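Local coordinates for protein putative NAD(P)H nitroreductase MhqN (Bacillus subtilis, PDB 3BEM) that binds FMN as a homodimer of the nitroreductase family and is a putative NAD(P)H-dependent nitroreductase that may contribute to the degradation of aromatic compounds, at residues B[17-22]-B[154-159]; B[38-43]-B[61-66]; B[74-79]-B[173-178]; B[100-105]-B[125-130]. The protein carries 3 engineered substitutions. One frame throughout, in Å; residues are numbered along the deposited sequence. Where two conformers were deposited one is given.

Interaction 1 of 4, residues B[17-22]-B[154-159]. Engineered in segment 154-159: Ala159 (natural residue Lys).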
loop_
_atom_site.group_PDB
_atom_site.type_symbol
_atom_site.label_atom_id
_atom_site.label_comp_id
_atom_site.label_asym_id
_atom_site.label_seq_id
_atom_site.Cartn_x
_atom_site.Cartn_y
_atom_site.Cartn_z
ATOM N N THR B 17 12.840 -5.589 -10.768
ATOM C CA THR B 17 13.515 -4.271 -10.823
ATOM C C THR B 17 13.128 -3.544 -12.098
ATOM O O THR B 17 12.799 -2.350 -12.082
ATOM C CB THR B 17 15.038 -4.465 -10.746
ATOM O OG1 THR B 17 15.333 -4.966 -9.447
ATOM C CG2 THR B 17 15.796 -3.182 -10.991
ATOM N N HIS B 18 13.114 -4.273 -13.202
ATOM C CA HIS B 18 12.653 -3.677 -14.457
ATOM C C HIS B 18 11.189 -3.200 -14.386
ATOM O O HIS B 18 10.852 -2.098 -14.812
ATOM C CB HIS B 18 12.822 -4.675 -15.587
ATOM C CG HIS B 18 12.477 -4.103 -16.914
ATOM N ND1 HIS B 18 13.230 -3.120 -17.513
ATOM C CD2 HIS B 18 11.437 -4.336 -17.742
ATOM C CE1 HIS B 18 12.678 -2.790 -18.664
ATOM N NE2 HIS B 18 11.590 -3.518 -18.829
ATOM N N LEU B 19 10.310 -4.034 -13.833
ATOM C CA LEU B 19 8.896 -3.670 -13.695
ATOM C C LEU B 19 8.788 -2.356 -12.922
ATOM O O LEU B 19 8.051 -1.437 -13.327
ATOM C CB LEU B 19 8.108 -4.798 -12.969
ATOM C CG LEU B 19 6.597 -4.569 -12.855
ATOM C CD1 LEU B 19 5.885 -4.613 -14.203
ATOM C CD2 LEU B 19 6.014 -5.613 -11.912
ATOM N N VAL B 20 9.463 -2.293 -11.759
ATOM C CA VAL B 20 9.407 -1.107 -10.901
ATOM C C VAL B 20 9.995 0.150 -11.585
ATOM O O VAL B 20 9.465 1.255 -11.496
ATOM C CB VAL B 20 10.122 -1.396 -9.563
ATOM C CG1 VAL B 20 10.261 -0.153 -8.709
ATOM C CG2 VAL B 20 9.360 -2.533 -8.799
ATOM N N ASN B 21 11.118 -0.031 -12.256
ATOM C CA ASN B 21 11.700 1.078 -13.011
ATOM C C ASN B 21 10.851 1.591 -14.125
ATOM O O ASN B 21 10.862 2.787 -14.403
ATOM C CB ASN B 21 13.119 0.751 -13.439
ATOM C CG ASN B 21 14.062 1.097 -12.360
ATOM O OD1 ASN B 21 14.400 2.265 -12.231
ATOM N ND2 ASN B 21 14.388 0.137 -11.478
ATOM N N GLU B 22 10.079 0.726 -14.753
ATOM C CA GLU B 22 9.251 1.144 -15.881
ATOM C C GLU B 22 7.912 1.809 -15.465
ATOM O O GLU B 22 7.358 2.574 -16.248
ATOM C CB GLU B 22 9.042 -0.034 -16.814
ATOM C CG GLU B 22 10.354 -0.405 -17.465
ATOM N N PHE B 154 -2.497 -3.504 -7.099
ATOM C CA PHE B 154 -3.220 -3.220 -8.370
ATOM C C PHE B 154 -2.309 -2.533 -9.402
ATOM O O PHE B 154 -2.254 -2.930 -10.560
ATOM C CB PHE B 154 -4.482 -2.383 -8.160
ATOM C CG PHE B 154 -5.202 -2.106 -9.473
ATOM C CD1 PHE B 154 -5.971 -3.091 -10.080
ATOM C CD2 PHE B 154 -4.933 -0.951 -10.194
ATOM C CE1 PHE B 154 -6.527 -2.879 -11.314
ATOM C CE2 PHE B 154 -5.484 -0.746 -11.439
ATOM C CZ PHE B 154 -6.288 -1.722 -11.991
HETATM N N MSE B 155 -1.641 -1.477 -8.981
HETATM C CA MSE B 155 -0.805 -0.699 -9.885
HETATM C C MSE B 155 0.341 -1.546 -10.487
HETATM O O MSE B 155 0.649 -1.389 -11.651
HETATM C CB MSE B 155 -0.356 0.611 -9.207
HETATM C CG MSE B 155 -1.500 1.518 -8.986
HETATM SE SE MSE B 155 -0.781 3.231 -8.350
HETATM C CE MSE B 155 -0.711 2.805 -6.434
ATOM N N LEU B 156 1.004 -2.394 -9.675
ATOM C CA LEU B 156 2.061 -3.268 -10.193
ATOM C C LEU B 156 1.498 -4.348 -11.131
ATOM O O LEU B 156 2.129 -4.655 -12.146
ATOM C CB LEU B 156 2.873 -3.877 -9.082
ATOM C CG LEU B 156 3.788 -2.825 -8.390
ATOM C CD1 LEU B 156 4.187 -3.422 -7.029
ATOM C CD2 LEU B 156 4.984 -2.380 -9.280
ATOM N N SER B 157 0.294 -4.848 -10.826
ATOM C CA SER B 157 -0.394 -5.774 -11.749
ATOM C C SER B 157 -0.677 -5.111 -13.105
ATOM O O SER B 157 -0.445 -5.668 -14.159
ATOM C CB SER B 157 -1.700 -6.270 -11.120
ATOM O OG SER B 157 -1.468 -6.953 -9.882
ATOM N N ALA B 158 -1.202 -3.887 -13.060
ATOM C CA ALA B 158 -1.456 -3.120 -14.262
ATOM C C ALA B 158 -0.216 -2.914 -15.093
ATOM O O ALA B 158 -0.199 -3.139 -16.292
ATOM C CB ALA B 158 -2.125 -1.804 -13.898
ATOM N N ALA B 159 0.869 -2.579 -14.419
ATOM C CA ALA B 159 2.156 -2.365 -15.065
ATOM C C ALA B 159 2.655 -3.634 -15.725
ATOM O O ALA B 159 3.122 -3.620 -16.865
ATOM C CB ALA B 159 3.195 -1.856 -14.043
#
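Leu19 reaches from helix 12-22 to the flank of helix 136-161 and forks over it, a worked example of a branched side chain carrying most of a helix crossing, here nearly at right angles. The axes of the short segments 17-22 and 154-159 approach to 10.1 Å at an angle of 100°. With CG anti to the backbone N (chi1 -176°), the leucine extends toward helix 136-161 and its two methyls divide the work. CD1 settles on Ala159, 3.7 Å from the backbone C and 3.9 Å from CB of that residue, an engineered alanine. CD2 lies instead over the preceding turn, where Leu19 CD2 is 4.0 Å from Leu156 O and 4.3 Å from Leu156 CD2. Leu156 starts out across the line of contact, but its CD2 branch bends back toward the first helix and also meets Val20 CG2 at 4.4 Å. These distances describe apolar packing without a polar link, and Phe16 of the second subunit packs on the same Leu156. Val20 lies about 9 Å from bound FMN at the nearest side-chain atoms, and Arg23, which binds FMN, follows just after 17-22. The contact is thus helix-helix packing beside the flavin site of the dimeric nitroreductase fold.

Interaction 2 of 4, residues B[38-43]-B[61-66]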
loop_
_atom_site.group_PDB
_atom_site.type_symbol
_atom_site.label_atom_id
_atom_site.label_comp_id
_atom_site.label_asym_id
_atom_site.label_seq_id
_atom_site.Cartn_x
_atom_site.Cartn_y
_atom_site.Cartn_z
ATOM N N GLU B 38 -12.394 -8.227 -18.793
ATOM C CA GLU B 38 -11.414 -9.329 -18.822
ATOM C C GLU B 38 -9.984 -8.864 -18.472
ATOM O O GLU B 38 -9.273 -9.511 -17.705
ATOM C CB GLU B 38 -11.411 -10.013 -20.191
ATOM C CG GLU B 38 -12.706 -10.761 -20.528
ATOM C CD GLU B 38 -13.109 -10.633 -21.986
ATOM O OE1 GLU B 38 -12.485 -9.856 -22.734
ATOM O OE2 GLU B 38 -14.062 -11.304 -22.394
ATOM N N ASP B 39 -9.550 -7.744 -19.069
ATOM C CA ASP B 39 -8.229 -7.152 -18.742
ATOM C C ASP B 39 -8.122 -6.926 -17.251
ATOM O O ASP B 39 -7.108 -7.242 -16.620
ATOM C CB ASP B 39 -8.059 -5.796 -19.410
ATOM C CG ASP B 39 -7.959 -5.859 -20.928
ATOM O OD1 ASP B 39 -7.304 -6.789 -21.460
ATOM O OD2 ASP B 39 -8.503 -4.946 -21.615
ATOM N N LEU B 40 -9.157 -6.330 -16.698
ATOM C CA LEU B 40 -9.166 -5.912 -15.319
ATOM C C LEU B 40 -9.288 -7.097 -14.366
ATOM O O LEU B 40 -8.614 -7.153 -13.345
ATOM C CB LEU B 40 -10.281 -4.897 -15.065
ATOM C CG LEU B 40 -9.921 -3.473 -15.616
ATOM C CD1 LEU B 40 -11.155 -2.695 -15.988
ATOM C CD2 LEU B 40 -8.967 -2.718 -14.664
ATOM N N ASN B 41 -10.133 -8.055 -14.708
ATOM C CA ASN B 41 -10.281 -9.219 -13.865
ATOM C C ASN B 41 -8.955 -9.996 -13.676
ATOM O O ASN B 41 -8.643 -10.437 -12.590
ATOM C CB ASN B 41 -11.367 -10.135 -14.431
ATOM C CG ASN B 41 -12.787 -9.615 -14.178
ATOM O OD1 ASN B 41 -13.055 -8.797 -13.280
ATOM N ND2 ASN B 41 -13.728 -10.161 -14.951
ATOM N N GLU B 42 -8.117 -10.054 -14.683
ATOM C CA GLU B 42 -6.801 -10.631 -14.523
ATOM C C GLU B 42 -5.918 -9.902 -13.483
ATOM O O GLU B 42 -5.275 -10.545 -12.660
ATOM C CB GLU B 42 -6.083 -10.654 -15.865
ATOM C CG GLU B 42 -4.680 -11.233 -15.772
ATOM C CD GLU B 42 -3.938 -11.263 -17.094
ATOM O OE1 GLU B 42 -4.388 -10.644 -18.081
ATOM O OE2 GLU B 42 -2.870 -11.901 -17.136
HETATM N N MSE B 43 -5.977 -8.578 -13.471
HETATM C CA MSE B 43 -5.270 -7.803 -12.496
HETATM C C MSE B 43 -5.857 -8.041 -11.097
HETATM O O MSE B 43 -5.129 -8.187 -10.117
HETATM C CB MSE B 43 -5.306 -6.304 -12.871
HETATM C CG MSE B 43 -4.753 -6.043 -14.210
HETATM SE SE MSE B 43 -5.112 -4.167 -14.671
HETATM C CE MSE B 43 -5.045 -4.318 -16.554
ATOM N N TYR B 61 -13.302 -2.408 -4.936
ATOM C CA TYR B 61 -13.081 -1.516 -6.074
ATOM C C TYR B 61 -14.375 -1.230 -6.830
ATOM O O TYR B 61 -15.138 -2.171 -7.147
ATOM C CB TYR B 61 -12.055 -2.087 -7.047
ATOM C CG TYR B 61 -10.652 -2.253 -6.495
ATOM C CD1 TYR B 61 -10.322 -3.344 -5.714
ATOM C CD2 TYR B 61 -9.655 -1.352 -6.824
ATOM C CE1 TYR B 61 -9.058 -3.495 -5.187
ATOM C CE2 TYR B 61 -8.393 -1.488 -6.339
ATOM C CZ TYR B 61 -8.086 -2.567 -5.516
ATOM O OH TYR B 61 -6.816 -2.644 -5.054
ATOM N N VAL B 62 -14.665 0.047 -7.074
ATOM C CA VAL B 62 -15.725 0.403 -7.993
ATOM C C VAL B 62 -15.005 0.843 -9.242
ATOM O O VAL B 62 -14.238 1.831 -9.228
ATOM C CB VAL B 62 -16.608 1.471 -7.459
ATOM C CG1 VAL B 62 -17.625 1.872 -8.533
ATOM C CG2 VAL B 62 -17.296 0.961 -6.183
ATOM N N THR B 63 -15.233 0.105 -10.315
ATOM C CA THR B 63 -14.493 0.302 -11.553
ATOM C C THR B 63 -15.393 0.912 -12.622
ATOM O O THR B 63 -16.353 0.266 -13.073
ATOM C CB THR B 63 -13.890 -1.025 -12.063
ATOM O OG1 THR B 63 -13.114 -1.628 -11.011
ATOM C CG2 THR B 63 -13.027 -0.808 -13.293
ATOM N N VAL B 64 -15.082 2.148 -13.002
ATOM C CA VAL B 64 -15.940 2.931 -13.882
ATOM C C VAL B 64 -15.375 2.906 -15.293
ATOM O O VAL B 64 -14.306 3.478 -15.569
ATOM C CB VAL B 64 -16.103 4.393 -13.399
ATOM C CG1 VAL B 64 -17.154 5.132 -14.266
ATOM C CG2 VAL B 64 -16.473 4.411 -11.879
ATOM N N LEU B 65 -16.135 2.274 -16.191
ATOM C CA LEU B 65 -15.798 2.188 -17.615
ATOM C C LEU B 65 -16.684 3.147 -18.395
ATOM O O LEU B 65 -16.352 3.602 -19.500
ATOM C CB LEU B 65 -16.008 0.742 -18.113
ATOM C CG LEU B 65 -15.269 -0.392 -17.385
ATOM C CD1 LEU B 65 -15.785 -1.782 -17.814
ATOM C CD2 LEU B 65 -13.814 -0.266 -17.629
ATOM N N ASP B 66 -17.838 3.454 -17.828
ATOM C CA ASP B 66 -18.813 4.312 -18.516
ATOM C C ASP B 66 -18.297 5.734 -18.720
ATOM O O ASP B 66 -18.040 6.456 -17.762
ATOM C CB ASP B 66 -20.147 4.327 -17.757
ATOM C CG ASP B 66 -21.252 5.026 -18.542
ATOM O OD1 ASP B 66 -21.308 6.271 -18.541
ATOM O OD2 ASP B 66 -22.034 4.324 -19.203
#
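Leu40 and Thr63 reach toward each other, tip to tip, where helix 37-47 faces strand 59-64. Their CA atoms stand 9.0 Å apart, and the two side chains together span that distance: Leu40 CD1 ends 3.8 Å from Thr63 CG2. The threonine presents its methyl rather than its hydroxyl, because CG2 is anti to the backbone N while OG1 is anti to the carbonyl carbon (chi1 -53°). A polar residue thereby offers the helix a hydrocarbon end.

Leu65 meets Leu40 CD1 in another manner. Although its CB also heads for the helix, the side chain runs alongside that of Leu40 in the opposite sense, and the two slide past each other with Leu40 CD1 4.0 Å from Leu65 CD2. One leucine branch therefore serves two partners, one met end-on and one in passing. The principle illustrated is economy: within these segments one methyl, Leu40 CD1, carries both contacts, to Thr63 on the strand and to Leu65 just past it, and both are plain apolar packing.

Around this point, Leu40 also packs on Phe154 of helix 136-161, and Thr63 on Phe44 one turn further along its partner helix. Strand 59-64 is bonded to strand 88-95 on one side, while Tyr61, Val62 and Thr63 form a parallel ladder with a strand of the second subunit, so the sheet runs on across the dimer interface.

Interaction 3 of 4, residues B[74-79]-B[173-178]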
loop_
_atom_site.group_PDB
_atom_site.type_symbol
_atom_site.label_atom_id
_atom_site.label_comp_id
_atom_site.label_asym_id
_atom_site.label_seq_id
_atom_site.Cartn_x
_atom_site.Cartn_y
_atom_site.Cartn_z
ATOM N N LYS B 74 -15.253 14.250 -13.295
ATOM C CA LYS B 74 -14.175 15.235 -13.498
ATOM C C LYS B 74 -14.226 16.358 -12.477
ATOM O O LYS B 74 -13.176 16.718 -11.913
ATOM C CB LYS B 74 -14.185 15.829 -14.912
ATOM C CG LYS B 74 -12.975 16.690 -15.169
ATOM C CD LYS B 74 -12.673 16.880 -16.675
ATOM C CE LYS B 74 -12.837 18.289 -17.128
ATOM N NZ LYS B 74 -11.776 19.160 -16.569
ATOM N N GLN B 75 -15.415 16.937 -12.267
ATOM C CA GLN B 75 -15.575 18.014 -11.287
ATOM C C GLN B 75 -15.236 17.523 -9.896
ATOM O O GLN B 75 -14.577 18.241 -9.147
ATOM C CB GLN B 75 -16.989 18.643 -11.324
ATOM N N ALA B 76 -15.655 16.308 -9.557
ATOM C CA ALA B 76 -15.407 15.730 -8.231
ATOM C C ALA B 76 -13.906 15.467 -8.003
ATOM O O ALA B 76 -13.419 15.547 -6.872
ATOM C CB ALA B 76 -16.204 14.441 -8.048
ATOM N N ALA B 77 -13.203 15.196 -9.096
ATOM C CA ALA B 77 -11.752 14.942 -9.077
ATOM C C ALA B 77 -10.936 16.196 -9.277
ATOM O O ALA B 77 -9.927 16.196 -9.979
ATOM C CB ALA B 77 -11.384 13.876 -10.130
ATOM N N ASN B 78 -11.388 17.297 -8.680
ATOM C CA ASN B 78 -10.677 18.552 -8.686
ATOM C C ASN B 78 -10.397 19.035 -10.110
ATOM O O ASN B 78 -9.408 19.667 -10.375
ATOM C CB ASN B 78 -9.420 18.473 -7.825
ATOM C CG ASN B 78 -9.732 18.292 -6.314
ATOM O OD1 ASN B 78 -10.885 18.122 -5.887
ATOM N ND2 ASN B 78 -8.684 18.296 -5.517
ATOM N N GLY B 79 -11.314 18.748 -11.020
ATOM C CA GLY B 79 -11.139 19.123 -12.394
ATOM C C GLY B 79 -10.093 18.400 -13.230
ATOM O O GLY B 79 -9.793 18.821 -14.328
ATOM N N ALA B 173 -14.154 13.377 -1.757
ATOM C CA ALA B 173 -14.638 12.032 -1.413
ATOM C C ALA B 173 -16.148 11.988 -1.276
ATOM O O ALA B 173 -16.794 11.077 -1.785
ATOM C CB ALA B 173 -14.006 11.531 -0.141
ATOM N N GLU B 174 -16.692 12.981 -0.594
ATOM C CA GLU B 174 -18.141 13.113 -0.437
ATOM C C GLU B 174 -18.882 13.194 -1.766
ATOM O O GLU B 174 -19.897 12.541 -1.950
ATOM C CB GLU B 174 -18.460 14.405 0.312
ATOM C CG GLU B 174 -18.274 14.368 1.798
ATOM C CD GLU B 174 -19.142 15.444 2.460
ATOM O OE1 GLU B 174 -20.386 15.321 2.360
ATOM O OE2 GLU B 174 -18.590 16.411 3.035
ATOM N N ALA B 175 -18.370 14.012 -2.673
ATOM C CA ALA B 175 -18.954 14.135 -3.993
ATOM C C ALA B 175 -18.919 12.813 -4.757
ATOM O O ALA B 175 -19.901 12.420 -5.437
ATOM C CB ALA B 175 -18.232 15.227 -4.766
ATOM N N VAL B 176 -17.766 12.141 -4.692
ATOM C CA VAL B 176 -17.610 10.852 -5.337
ATOM C C VAL B 176 -18.611 9.880 -4.766
ATOM O O VAL B 176 -19.235 9.112 -5.497
ATOM C CB VAL B 176 -16.158 10.308 -5.180
ATOM C CG1 VAL B 176 -16.066 8.836 -5.619
ATOM C CG2 VAL B 176 -15.175 11.212 -5.981
ATOM N N LYS B 177 -18.777 9.883 -3.439
ATOM C CA LYS B 177 -19.735 8.941 -2.848
ATOM C C LYS B 177 -21.158 9.251 -3.336
ATOM O O LYS B 177 -21.952 8.315 -3.612
ATOM C CB LYS B 177 -19.671 8.917 -1.323
ATOM C CG LYS B 177 -18.384 8.327 -0.761
ATOM C CD LYS B 177 -18.576 7.316 0.358
ATOM C CE LYS B 177 -18.476 7.907 1.735
ATOM N NZ LYS B 177 -18.515 6.811 2.778
ATOM N N ARG B 178 -21.516 10.530 -3.435
ATOM C CA ARG B 178 -22.866 10.865 -3.916
ATOM C C ARG B 178 -23.048 10.460 -5.376
ATOM O O ARG B 178 -24.090 9.973 -5.772
ATOM C CB ARG B 178 -23.153 12.348 -3.849
ATOM C CG ARG B 178 -23.364 12.889 -2.500
ATOM C CD ARG B 178 -24.006 14.262 -2.595
ATOM N NE ARG B 178 -23.149 15.217 -3.275
ATOM C CZ ARG B 178 -22.100 15.821 -2.720
ATOM N NH1 ARG B 178 -21.781 15.618 -1.447
ATOM N NH2 ARG B 178 -21.380 16.675 -3.436
#
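Ala76 meets Ala175 methyl to methyl and touches a valine methyl beside it. Ala76 CB lies 3.9 Å from Ala175 CB and 4.0 Å from Val176 CG2, so that one methyl sits against two successive residues of the other helix. The valine faces it with CG2, the branch beside its own backbone N, whereas CG1 is anti to that N (chi1 169°). Small side chains permit a close backbone approach, the general point of this example: the CA atoms of Ala76 and Ala175 are only 5.8 Å apart. Arg178 adds packing inside its own segment, laying one face of its guanidinium, near the rim, over Ala175 CA at 3.5 Å from the plane.

A polar interaction acts within the first segment. Lys74 curls back over the turn at 77-79, and its NZ gives a hydrogen bond of 3.0 Å to Gly79 O, approaching from 46° above the carbonyl plane.

The backbone of Ala76 is also hydrogen-bonded to Asp172, whose OD1 accepts from Ala175 N at the start of helix 173-180. Beyond the pair, Val176 packs on Met191 and Ala77 on Val83, so helix 173-180 leans on strand 186-195, while the turn at 77-79 meets helix 82-85.

Interaction 4 of 4, residues B[100-105]-B[125-130]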
loop_
_atom_site.group_PDB
_atom_site.type_symbol
_atom_site.label_atom_id
_atom_site.label_comp_id
_atom_site.label_asym_id
_atom_site.label_seq_id
_atom_site.Cartn_x
_atom_site.Cartn_y
_atom_site.Cartn_z
ATOM N N GLN B 100 -16.603 -7.173 10.772
ATOM C CA GLN B 100 -17.906 -7.878 10.852
ATOM C C GLN B 100 -18.007 -9.094 9.972
ATOM O O GLN B 100 -18.897 -9.921 10.170
ATOM C CB GLN B 100 -19.078 -6.938 10.534
ATOM C CG GLN B 100 -19.276 -5.907 11.626
ATOM C CD GLN B 100 -20.214 -4.743 11.262
ATOM O OE1 GLN B 100 -20.454 -3.871 12.092
ATOM N NE2 GLN B 100 -20.733 -4.722 10.036
ATOM N N GLN B 101 -17.131 -9.237 8.980
ATOM C CA GLN B 101 -17.167 -10.439 8.143
ATOM C C GLN B 101 -16.207 -11.525 8.616
ATOM O O GLN B 101 -15.993 -12.490 7.919
ATOM C CB GLN B 101 -16.853 -10.119 6.700
ATOM C CG GLN B 101 -17.694 -9.034 6.068
ATOM C CD GLN B 101 -17.355 -8.844 4.598
ATOM O OE1 GLN B 101 -16.923 -9.784 3.916
ATOM N NE2 GLN B 101 -17.555 -7.627 4.098
ATOM N N ALA B 102 -15.589 -11.355 9.776
ATOM C CA ALA B 102 -14.707 -12.408 10.307
ATOM C C ALA B 102 -15.428 -13.775 10.385
ATOM O O ALA B 102 -14.911 -14.780 9.928
ATOM C CB ALA B 102 -14.149 -12.013 11.690
ATOM N N ALA B 103 -16.624 -13.794 10.942
ATOM C CA ALA B 103 -17.369 -15.057 11.102
ATOM C C ALA B 103 -17.545 -15.749 9.756
ATOM O O ALA B 103 -17.360 -16.954 9.665
ATOM C CB ALA B 103 -18.693 -14.806 11.749
ATOM N N ASP B 104 -17.916 -15.010 8.708
ATOM C CA ASP B 104 -18.052 -15.607 7.386
ATOM C C ASP B 104 -16.736 -16.002 6.764
ATOM O O ASP B 104 -16.623 -17.077 6.181
ATOM C CB ASP B 104 -18.775 -14.651 6.431
ATOM C CG ASP B 104 -20.249 -14.444 6.799
ATOM O OD1 ASP B 104 -20.957 -15.431 7.145
ATOM O OD2 ASP B 104 -20.695 -13.270 6.743
ATOM N N ILE B 105 -15.726 -15.133 6.863
ATOM C CA ILE B 105 -14.431 -15.432 6.250
ATOM C C ILE B 105 -13.769 -16.687 6.835
ATOM O O ILE B 105 -13.204 -17.497 6.076
ATOM C CB ILE B 105 -13.509 -14.208 6.323
ATOM C CG1 ILE B 105 -14.108 -13.097 5.451
ATOM C CG2 ILE B 105 -12.043 -14.606 5.913
ATOM C CD1 ILE B 105 -13.342 -11.766 5.481
ATOM N N GLN B 125 -13.914 -14.078 17.672
ATOM C CA GLN B 125 -13.901 -13.149 18.813
ATOM C C GLN B 125 -12.611 -12.348 18.974
ATOM O O GLN B 125 -12.688 -11.148 19.247
ATOM C CB GLN B 125 -14.266 -13.886 20.139
ATOM C CG GLN B 125 -15.751 -14.213 20.198
ATOM C CD GLN B 125 -16.169 -15.039 21.438
ATOM O OE1 GLN B 125 -15.330 -15.692 22.092
ATOM N NE2 GLN B 125 -17.480 -15.004 21.758
ATOM N N ASP B 126 -11.445 -12.968 18.764
ATOM C CA ASP B 126 -10.155 -12.270 18.768
ATOM C C ASP B 126 -10.146 -11.131 17.734
ATOM O O ASP B 126 -9.774 -9.998 18.059
ATOM C CB ASP B 126 -8.987 -13.222 18.450
ATOM C CG ASP B 126 -8.483 -14.030 19.682
ATOM O OD1 ASP B 126 -8.908 -13.769 20.834
ATOM O OD2 ASP B 126 -7.630 -14.937 19.469
ATOM N N THR B 127 -10.563 -11.426 16.499
ATOM C CA THR B 127 -10.527 -10.441 15.420
ATOM C C THR B 127 -11.508 -9.303 15.668
ATOM O O THR B 127 -11.161 -8.143 15.613
ATOM C CB THR B 127 -10.812 -11.090 14.035
ATOM O OG1 THR B 127 -9.777 -12.038 13.737
ATOM C CG2 THR B 127 -10.842 -10.026 12.925
ATOM N N VAL B 128 -12.741 -9.648 15.993
ATOM C CA VAL B 128 -13.757 -8.634 16.284
ATOM C C VAL B 128 -13.353 -7.739 17.456
ATOM O O VAL B 128 -13.413 -6.505 17.366
ATOM C CB VAL B 128 -15.122 -9.312 16.483
ATOM C CG1 VAL B 128 -16.199 -8.321 16.895
ATOM C CG2 VAL B 128 -15.487 -10.022 15.180
ATOM N N SER B 129 -12.904 -8.350 18.549
ATOM C CA SER B 129 -12.528 -7.563 19.684
ATOM C C SER B 129 -11.270 -6.722 19.451
ATOM O O SER B 129 -11.179 -5.660 20.002
ATOM C CB SER B 129 -12.396 -8.425 20.953
ATOM O OG SER B 129 -11.251 -9.235 20.894
ATOM N N PHE B 130 -10.330 -7.194 18.639
ATOM C CA PHE B 130 -9.172 -6.373 18.266
ATOM C C PHE B 130 -9.638 -5.011 17.700
ATOM O O PHE B 130 -9.166 -3.958 18.117
ATOM C CB PHE B 130 -8.288 -7.085 17.241
ATOM C CG PHE B 130 -6.940 -6.455 17.065
ATOM C CD1 PHE B 130 -6.742 -5.453 16.137
ATOM C CD2 PHE B 130 -5.861 -6.867 17.831
ATOM C CE1 PHE B 130 -5.509 -4.870 15.952
ATOM C CE2 PHE B 130 -4.618 -6.286 17.661
ATOM C CZ PHE B 130 -4.445 -5.267 16.731
#
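The backbones of 100-105 and 125-130 come nearest at Ala102 and Thr127, whose CA atoms are 6.9 Å apart, in a packed pair of helices within the nitroreductase fold. The first segment passes from a short 3-10 stretch, Gln100 and Gln101, into helix 102-111, with Gln101 at the N-cap position; its backbone O accepts from Ile105 N. The second lies inside helix 117-134. Contact is therefore made by the opening turn of one helix against the middle of another, a case of the wider rule that a small residue at the nearest point lets two helices come close.

That small residue is Ala102. Its methyl is directed at the other helix, where Ala102 CB lies 4.1 Å from Thr127 CG2 and 4.2 Å from Val128 CG2, so it touches two consecutive residues of helix 117-134. Thr127 meets it with carbon because OG1 lies beside the backbone N (chi1 -63°), which leaves CG2 anti to that N. The hydroxyl on the other branch serves polar partners: OG1 is hydrogen-bonded to Tyr106 OH and weakly to Met123 O. Leu56 packs on both Ala102 and Thr127 and extends the apolar patch. One turn on from this patch, Phe130 meets the ring of Phe54, a residue of the FMN pocket, and packs on Gly170 of the second subunit.

Within 125-130 a single carbonyl takes two donors, since Gln125 O accepts from Ser129 N and, at 2.9 Å, from Ser129 OG, the two arriving from opposite faces of the carbonyl plane.

How the interactions relate
All four contacts are apolar across their segments, yet they occupy different places. Interactions 1 and 2 share a core region: Phe154 and Ala158 of helix 136-161 pack on Met43 of helix 37-47, and leucine branches do much of the work in both. Interactions 3 and 4 lie farther from the chain centre and turn on an alanine methyl touching two successive residues, though most of the touching residues are buried. Interaction 2 alone sets a helix on a strand; the others join helical segments. Interaction 4 lies on the opposite side of the chain's centre from interaction 1, about 34 Å away between centres. Along the chain, interactions 2 and 4 are nested within the loop closed by interaction 1, which interaction 3 crosses.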